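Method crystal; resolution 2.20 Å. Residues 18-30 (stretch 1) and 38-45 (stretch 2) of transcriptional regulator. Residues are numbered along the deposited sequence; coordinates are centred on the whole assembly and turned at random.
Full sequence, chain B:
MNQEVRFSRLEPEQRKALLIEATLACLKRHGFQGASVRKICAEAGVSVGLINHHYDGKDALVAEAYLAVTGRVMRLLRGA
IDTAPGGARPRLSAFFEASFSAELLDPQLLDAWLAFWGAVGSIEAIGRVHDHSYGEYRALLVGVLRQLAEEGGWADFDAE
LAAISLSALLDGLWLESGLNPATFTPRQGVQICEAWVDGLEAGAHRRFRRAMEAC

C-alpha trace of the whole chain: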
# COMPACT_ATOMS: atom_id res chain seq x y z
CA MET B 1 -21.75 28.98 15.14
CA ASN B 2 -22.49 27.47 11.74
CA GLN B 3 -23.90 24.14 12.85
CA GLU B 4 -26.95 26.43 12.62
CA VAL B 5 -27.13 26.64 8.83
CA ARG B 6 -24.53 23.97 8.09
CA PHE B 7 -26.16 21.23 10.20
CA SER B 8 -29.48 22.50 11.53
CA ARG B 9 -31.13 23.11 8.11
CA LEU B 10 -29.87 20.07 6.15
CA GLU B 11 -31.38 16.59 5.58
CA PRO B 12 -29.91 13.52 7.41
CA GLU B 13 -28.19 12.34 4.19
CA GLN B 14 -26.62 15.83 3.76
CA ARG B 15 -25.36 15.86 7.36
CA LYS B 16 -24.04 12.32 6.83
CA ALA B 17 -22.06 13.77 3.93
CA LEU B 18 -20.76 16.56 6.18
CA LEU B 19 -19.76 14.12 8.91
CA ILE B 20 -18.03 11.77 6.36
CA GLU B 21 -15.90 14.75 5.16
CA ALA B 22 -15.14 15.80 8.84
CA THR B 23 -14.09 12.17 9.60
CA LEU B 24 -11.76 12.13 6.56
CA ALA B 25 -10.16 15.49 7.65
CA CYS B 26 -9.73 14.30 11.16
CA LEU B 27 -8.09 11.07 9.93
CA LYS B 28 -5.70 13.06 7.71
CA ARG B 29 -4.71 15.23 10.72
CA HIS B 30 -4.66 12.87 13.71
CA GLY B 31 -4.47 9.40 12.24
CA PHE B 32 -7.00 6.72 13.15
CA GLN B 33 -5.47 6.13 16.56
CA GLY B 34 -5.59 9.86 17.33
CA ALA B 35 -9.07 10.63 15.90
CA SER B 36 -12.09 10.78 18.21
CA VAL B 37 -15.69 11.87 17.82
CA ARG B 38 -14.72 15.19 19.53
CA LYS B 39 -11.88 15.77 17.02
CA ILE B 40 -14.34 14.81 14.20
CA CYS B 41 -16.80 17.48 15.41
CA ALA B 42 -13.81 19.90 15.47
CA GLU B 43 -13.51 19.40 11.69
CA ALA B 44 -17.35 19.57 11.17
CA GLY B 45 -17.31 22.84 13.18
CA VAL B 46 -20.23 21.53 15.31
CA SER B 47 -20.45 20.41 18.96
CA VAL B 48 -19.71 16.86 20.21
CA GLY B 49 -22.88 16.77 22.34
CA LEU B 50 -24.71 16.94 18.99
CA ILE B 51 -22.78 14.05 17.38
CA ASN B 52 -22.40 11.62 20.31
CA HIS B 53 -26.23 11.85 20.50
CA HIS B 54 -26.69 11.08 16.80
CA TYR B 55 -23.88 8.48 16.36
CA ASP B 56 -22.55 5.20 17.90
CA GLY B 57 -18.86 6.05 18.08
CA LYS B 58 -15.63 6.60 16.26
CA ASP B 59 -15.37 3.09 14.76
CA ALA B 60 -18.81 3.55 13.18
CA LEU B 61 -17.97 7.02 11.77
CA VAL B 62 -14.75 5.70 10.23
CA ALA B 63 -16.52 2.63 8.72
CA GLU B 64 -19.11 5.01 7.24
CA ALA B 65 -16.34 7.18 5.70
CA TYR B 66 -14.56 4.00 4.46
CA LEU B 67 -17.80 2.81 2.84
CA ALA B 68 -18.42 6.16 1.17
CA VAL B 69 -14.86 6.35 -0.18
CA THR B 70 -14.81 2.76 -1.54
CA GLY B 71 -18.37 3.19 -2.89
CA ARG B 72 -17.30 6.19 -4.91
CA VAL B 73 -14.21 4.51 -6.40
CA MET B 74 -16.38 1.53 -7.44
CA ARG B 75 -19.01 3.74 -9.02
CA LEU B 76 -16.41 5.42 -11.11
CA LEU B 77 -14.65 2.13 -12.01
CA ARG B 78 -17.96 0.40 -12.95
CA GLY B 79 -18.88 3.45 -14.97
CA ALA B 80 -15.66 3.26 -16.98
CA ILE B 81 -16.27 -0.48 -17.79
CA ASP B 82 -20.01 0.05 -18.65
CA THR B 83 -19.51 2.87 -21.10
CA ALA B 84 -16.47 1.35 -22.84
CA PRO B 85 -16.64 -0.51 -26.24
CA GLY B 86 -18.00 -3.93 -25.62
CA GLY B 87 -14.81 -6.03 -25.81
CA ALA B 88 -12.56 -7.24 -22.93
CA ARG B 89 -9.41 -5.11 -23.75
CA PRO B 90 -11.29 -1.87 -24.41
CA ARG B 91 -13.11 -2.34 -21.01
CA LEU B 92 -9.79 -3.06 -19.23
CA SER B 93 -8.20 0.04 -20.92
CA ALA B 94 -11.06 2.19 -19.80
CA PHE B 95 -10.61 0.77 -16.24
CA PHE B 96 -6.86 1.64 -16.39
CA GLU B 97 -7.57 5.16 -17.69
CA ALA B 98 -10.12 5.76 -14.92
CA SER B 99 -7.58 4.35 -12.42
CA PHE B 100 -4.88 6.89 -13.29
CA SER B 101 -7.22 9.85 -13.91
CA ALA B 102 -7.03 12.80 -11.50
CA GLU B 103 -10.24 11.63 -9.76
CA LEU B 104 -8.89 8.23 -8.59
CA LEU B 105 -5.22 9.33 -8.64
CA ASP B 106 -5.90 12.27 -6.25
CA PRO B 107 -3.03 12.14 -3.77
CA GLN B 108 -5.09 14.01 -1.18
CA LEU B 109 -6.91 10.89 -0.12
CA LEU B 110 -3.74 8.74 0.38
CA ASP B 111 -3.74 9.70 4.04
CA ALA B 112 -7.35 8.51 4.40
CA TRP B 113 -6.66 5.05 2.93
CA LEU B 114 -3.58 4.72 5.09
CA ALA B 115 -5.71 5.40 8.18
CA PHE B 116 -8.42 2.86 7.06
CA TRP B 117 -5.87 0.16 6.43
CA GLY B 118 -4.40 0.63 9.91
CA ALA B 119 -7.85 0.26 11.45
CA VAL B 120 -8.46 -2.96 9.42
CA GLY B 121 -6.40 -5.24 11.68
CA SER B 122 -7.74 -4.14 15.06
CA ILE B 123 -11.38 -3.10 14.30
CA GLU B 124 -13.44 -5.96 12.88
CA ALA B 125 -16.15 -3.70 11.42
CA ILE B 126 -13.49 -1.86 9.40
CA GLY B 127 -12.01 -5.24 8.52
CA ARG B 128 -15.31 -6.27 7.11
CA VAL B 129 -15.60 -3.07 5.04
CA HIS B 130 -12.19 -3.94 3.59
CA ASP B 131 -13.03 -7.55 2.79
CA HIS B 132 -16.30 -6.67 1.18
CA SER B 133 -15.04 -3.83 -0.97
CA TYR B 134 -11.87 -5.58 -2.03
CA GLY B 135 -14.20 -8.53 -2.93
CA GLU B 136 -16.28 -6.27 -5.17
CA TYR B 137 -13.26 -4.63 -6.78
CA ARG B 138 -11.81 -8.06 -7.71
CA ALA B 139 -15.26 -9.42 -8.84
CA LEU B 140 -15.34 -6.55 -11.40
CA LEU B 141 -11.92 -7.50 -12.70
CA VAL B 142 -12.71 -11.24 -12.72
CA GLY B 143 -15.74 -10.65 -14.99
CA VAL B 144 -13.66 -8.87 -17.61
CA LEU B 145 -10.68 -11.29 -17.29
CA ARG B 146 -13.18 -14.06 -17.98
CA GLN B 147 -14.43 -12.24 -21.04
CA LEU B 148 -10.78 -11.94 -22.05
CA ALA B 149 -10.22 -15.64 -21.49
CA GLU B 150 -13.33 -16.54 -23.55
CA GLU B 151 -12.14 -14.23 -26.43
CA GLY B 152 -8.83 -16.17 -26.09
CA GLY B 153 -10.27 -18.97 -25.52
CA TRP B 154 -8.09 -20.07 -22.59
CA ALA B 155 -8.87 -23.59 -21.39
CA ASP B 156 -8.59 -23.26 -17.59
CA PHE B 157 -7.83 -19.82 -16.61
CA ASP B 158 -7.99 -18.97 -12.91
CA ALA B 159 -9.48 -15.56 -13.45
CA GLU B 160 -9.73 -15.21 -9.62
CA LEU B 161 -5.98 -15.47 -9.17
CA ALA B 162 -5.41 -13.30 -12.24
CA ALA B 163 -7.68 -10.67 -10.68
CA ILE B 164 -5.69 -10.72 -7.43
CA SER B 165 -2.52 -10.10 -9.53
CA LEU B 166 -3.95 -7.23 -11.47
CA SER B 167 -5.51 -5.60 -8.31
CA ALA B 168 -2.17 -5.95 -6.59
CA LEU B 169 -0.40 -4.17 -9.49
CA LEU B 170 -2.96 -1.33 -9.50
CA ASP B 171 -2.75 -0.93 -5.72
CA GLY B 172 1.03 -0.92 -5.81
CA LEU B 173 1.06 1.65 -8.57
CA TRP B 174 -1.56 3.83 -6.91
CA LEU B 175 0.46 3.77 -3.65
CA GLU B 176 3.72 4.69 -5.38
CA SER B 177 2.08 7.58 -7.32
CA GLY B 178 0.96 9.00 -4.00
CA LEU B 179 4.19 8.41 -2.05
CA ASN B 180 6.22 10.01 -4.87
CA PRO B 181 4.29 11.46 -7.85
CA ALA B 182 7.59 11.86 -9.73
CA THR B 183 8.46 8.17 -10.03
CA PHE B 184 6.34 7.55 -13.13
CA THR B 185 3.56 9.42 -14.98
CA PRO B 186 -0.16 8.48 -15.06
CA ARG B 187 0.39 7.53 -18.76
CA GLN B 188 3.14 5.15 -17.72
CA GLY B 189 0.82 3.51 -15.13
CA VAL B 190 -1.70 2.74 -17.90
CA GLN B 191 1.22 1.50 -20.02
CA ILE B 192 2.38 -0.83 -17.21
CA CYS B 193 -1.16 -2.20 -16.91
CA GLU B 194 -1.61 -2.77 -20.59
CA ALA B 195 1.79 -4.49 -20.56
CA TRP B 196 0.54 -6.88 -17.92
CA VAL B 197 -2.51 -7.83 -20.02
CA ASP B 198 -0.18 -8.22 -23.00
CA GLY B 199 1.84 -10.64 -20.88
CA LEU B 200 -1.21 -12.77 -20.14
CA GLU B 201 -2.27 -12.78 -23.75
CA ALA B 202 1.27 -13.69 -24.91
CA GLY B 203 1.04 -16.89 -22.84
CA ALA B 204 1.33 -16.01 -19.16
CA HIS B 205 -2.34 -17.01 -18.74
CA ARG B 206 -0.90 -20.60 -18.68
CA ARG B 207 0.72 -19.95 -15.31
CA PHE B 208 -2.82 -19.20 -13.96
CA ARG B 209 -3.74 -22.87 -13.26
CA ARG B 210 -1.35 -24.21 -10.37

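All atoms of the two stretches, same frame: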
# COMPACT_ATOMS: atom_id res chain seq x y z
N LEU B 18 -21.55 15.56 5.47
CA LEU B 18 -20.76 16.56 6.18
C LEU B 18 -19.89 15.85 7.19
O LEU B 18 -18.69 16.07 7.22
CB LEU B 18 -21.71 17.55 6.85
CG LEU B 18 -21.13 18.70 7.67
CD1 LEU B 18 -20.16 19.54 6.84
CD2 LEU B 18 -22.30 19.57 8.21
N LEU B 19 -20.49 14.94 7.95
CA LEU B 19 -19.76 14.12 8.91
C LEU B 19 -18.68 13.22 8.26
O LEU B 19 -17.60 13.05 8.87
CB LEU B 19 -20.73 13.27 9.77
CG LEU B 19 -21.05 13.76 11.21
CD1 LEU B 19 -19.91 14.49 12.00
CD2 LEU B 19 -22.27 14.65 11.21
N ILE B 20 -18.96 12.64 7.07
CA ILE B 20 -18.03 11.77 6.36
C ILE B 20 -16.79 12.60 6.03
O ILE B 20 -15.67 12.17 6.33
CB ILE B 20 -18.68 11.10 5.04
CG1 ILE B 20 -19.46 9.83 5.41
CG2 ILE B 20 -17.62 10.78 3.97
CD1 ILE B 20 -20.62 9.50 4.50
N GLU B 21 -17.00 13.80 5.47
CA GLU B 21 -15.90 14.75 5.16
C GLU B 21 -15.13 15.24 6.44
O GLU B 21 -13.91 15.42 6.40
CB GLU B 21 -16.43 15.94 4.31
CG GLU B 21 -15.35 16.97 3.84
CD GLU B 21 -15.90 18.22 3.06
OE1 GLU B 21 -16.45 19.17 3.70
OE2 GLU B 21 -15.74 18.28 1.80
N ALA B 22 -15.83 15.47 7.56
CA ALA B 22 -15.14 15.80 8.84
C ALA B 22 -14.26 14.62 9.37
O ALA B 22 -13.12 14.83 9.88
CB ALA B 22 -16.13 16.26 9.91
N THR B 23 -14.80 13.40 9.24
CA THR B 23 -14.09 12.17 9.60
C THR B 23 -12.83 12.03 8.75
O THR B 23 -11.74 11.75 9.30
CB THR B 23 -15.03 10.94 9.44
OG1 THR B 23 -16.21 11.17 10.21
CG2 THR B 23 -14.40 9.64 9.88
N LEU B 24 -12.95 12.24 7.41
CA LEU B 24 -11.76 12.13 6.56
C LEU B 24 -10.65 13.17 6.90
O LEU B 24 -9.46 12.86 6.78
CB LEU B 24 -12.12 12.20 5.08
CG LEU B 24 -13.05 11.08 4.55
CD1 LEU B 24 -13.64 11.56 3.24
CD2 LEU B 24 -12.29 9.73 4.47
N ALA B 25 -11.07 14.36 7.32
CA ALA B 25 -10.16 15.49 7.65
C ALA B 25 -9.50 15.23 8.95
O ALA B 25 -8.31 15.45 9.11
CB ALA B 25 -10.93 16.89 7.69
N CYS B 26 -10.29 14.76 9.90
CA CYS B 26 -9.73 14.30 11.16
C CYS B 26 -8.72 13.14 11.03
O CYS B 26 -7.69 13.15 11.75
CB CYS B 26 -10.83 13.92 12.11
SG CYS B 26 -10.19 13.31 13.63
N LEU B 27 -9.00 12.16 10.16
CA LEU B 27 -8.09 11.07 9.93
C LEU B 27 -6.76 11.53 9.32
O LEU B 27 -5.69 11.01 9.68
CB LEU B 27 -8.71 10.02 9.00
CG LEU B 27 -9.87 9.17 9.51
CD1 LEU B 27 -10.45 8.43 8.33
CD2 LEU B 27 -9.49 8.22 10.67
N LYS B 28 -6.86 12.47 8.38
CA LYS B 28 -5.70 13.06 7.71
C LYS B 28 -4.86 13.86 8.67
O LYS B 28 -3.66 13.92 8.45
CB LYS B 28 -6.12 13.92 6.49
CG LYS B 28 -5.01 14.86 5.91
CD LYS B 28 -5.18 15.14 4.40
CE LYS B 28 -4.21 16.28 3.94
NZ LYS B 28 -4.07 16.41 2.43
N ARG B 29 -5.45 14.40 9.74
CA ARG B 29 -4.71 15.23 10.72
C ARG B 29 -4.25 14.50 11.99
O ARG B 29 -3.22 14.85 12.57
CB ARG B 29 -5.59 16.42 11.13
CG ARG B 29 -5.17 17.17 12.39
CD ARG B 29 -6.22 18.13 12.76
NE ARG B 29 -6.38 19.15 11.72
CZ ARG B 29 -5.95 20.42 11.80
NH1 ARG B 29 -5.31 20.86 12.88
NH2 ARG B 29 -6.16 21.25 10.78
N HIS B 30 -4.99 13.49 12.45
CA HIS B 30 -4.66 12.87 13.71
C HIS B 30 -4.30 11.43 13.57
O HIS B 30 -3.92 10.80 14.56
CB HIS B 30 -5.83 12.99 14.68
CG HIS B 30 -6.19 14.41 14.99
ND1 HIS B 30 -5.34 15.26 15.66
CD2 HIS B 30 -7.30 15.13 14.70
CE1 HIS B 30 -5.92 16.44 15.79
NE2 HIS B 30 -7.11 16.39 15.22
N ARG B 38 -15.01 13.78 19.22
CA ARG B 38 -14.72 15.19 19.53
C ARG B 38 -13.85 15.85 18.44
O ARG B 38 -14.23 16.88 17.89
CB ARG B 38 -14.08 15.35 20.95
CG ARG B 38 -15.08 15.31 22.20
CD ARG B 38 -14.69 16.14 23.49
NE ARG B 38 -15.71 17.20 23.75
CZ ARG B 38 -15.53 18.53 23.61
NH1 ARG B 38 -14.33 19.03 23.30
NH2 ARG B 38 -16.54 19.38 23.81
N LYS B 39 -12.72 15.25 18.10
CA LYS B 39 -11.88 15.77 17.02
C LYS B 39 -12.54 15.75 15.62
O LYS B 39 -12.14 16.54 14.73
CB LYS B 39 -10.53 15.06 17.00
CG LYS B 39 -9.65 15.38 18.20
CD LYS B 39 -8.42 14.46 18.18
CE LYS B 39 -7.29 14.95 19.10
NZ LYS B 39 -6.11 13.98 19.15
N ILE B 40 -13.55 14.88 15.43
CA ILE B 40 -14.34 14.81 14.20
C ILE B 40 -15.26 16.03 14.14
O ILE B 40 -15.31 16.74 13.13
CB ILE B 40 -15.16 13.46 14.07
CG1 ILE B 40 -14.22 12.30 13.72
CG2 ILE B 40 -16.25 13.55 13.02
CD1 ILE B 40 -14.78 10.91 13.99
N CYS B 41 -15.96 16.26 15.24
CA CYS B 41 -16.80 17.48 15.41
C CYS B 41 -16.00 18.78 15.24
O CYS B 41 -16.52 19.76 14.69
CB CYS B 41 -17.52 17.43 16.78
SG CYS B 41 -18.73 16.05 16.81
N ALA B 42 -14.72 18.75 15.64
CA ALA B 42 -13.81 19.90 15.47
C ALA B 42 -13.60 20.23 13.99
O ALA B 42 -13.49 21.41 13.64
CB ALA B 42 -12.46 19.67 16.15
N GLU B 43 -13.59 19.21 13.13
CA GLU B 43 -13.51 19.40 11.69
C GLU B 43 -14.85 19.85 11.14
O GLU B 43 -14.89 20.80 10.39
CB GLU B 43 -13.01 18.15 10.98
CG GLU B 43 -11.60 17.67 11.47
CD GLU B 43 -10.45 18.70 11.23
OE1 GLU B 43 -10.53 19.49 10.25
OE2 GLU B 43 -9.46 18.68 12.01
N ALA B 44 -15.96 19.20 11.56
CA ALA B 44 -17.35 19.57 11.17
C ALA B 44 -17.74 20.99 11.62
O ALA B 44 -18.65 21.59 11.06
CB ALA B 44 -18.37 18.57 11.71
N GLY B 45 -17.05 21.51 12.63
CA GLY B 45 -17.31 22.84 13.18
C GLY B 45 -18.61 22.88 13.98
O GLY B 45 -19.28 23.94 14.08
O HOH W 1 -9.51 17.49 14.20

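How do two helices crossing at 113° come close enough to pack? Their axes approach to 7.8 Å, and small residues lie where they meet. Ala22 points toward the second helix and carries only a methyl group, so its CB lies 3.4 Å from Ile40 O and 3.4 Å from Ala44 N, close against the backbone. Ala44 answers in kind, the two CB atoms of Ala22 and Ala44 standing 3.7 Å apart.

What does Ile40 do at the buried centre? Its side chain is a knob set among Leu19, Ala22, Thr23 and Cys26. The branched shape lets Ile40 CG2 lie 3.9 Å from Leu19 CD1 while Ile40 CG1 lies 4.1 Å from Cys26 CB. Thr23, part of the wall, has its hydroxyl satisfied within its own helix: Thr23 OG1 donates to Leu19 O, one turn back, at 2.7 Å.

Why is Glu43, a charged residue, the one most covered by the other stretch? Its side chain fills a second hole, among Ala22, Ala25, Cys26 and Arg29, the aliphatic part packing with Glu43 CG 3.9 Å from Cys26 CB. The carboxylate reaches the partly exposed margin, where Glu43 OE2 and Arg29 NE form a salt bridge at 3.1 Å. The oxygen lies well out of the guanidinium plane, so the attraction is between charges and no N-H points at it.

How does Lys39 extend the contact toward His30? Its long chain runs across the imidazole, placing Lys39 CD 3.7 Å from the centroid of the His30 ring, over one face, in a CH-pi contact. Nearer the backbone, Lys39 CB meets Cys26 SG at 3.8 Å. No direct hydrogen bond joins the stretches, but one water links them: it donates to Lys39 O (2.8 Å) and Glu43 OE2 (2.5 Å) and also hydrogen-bonds with His30 NE2 (2.8 Å).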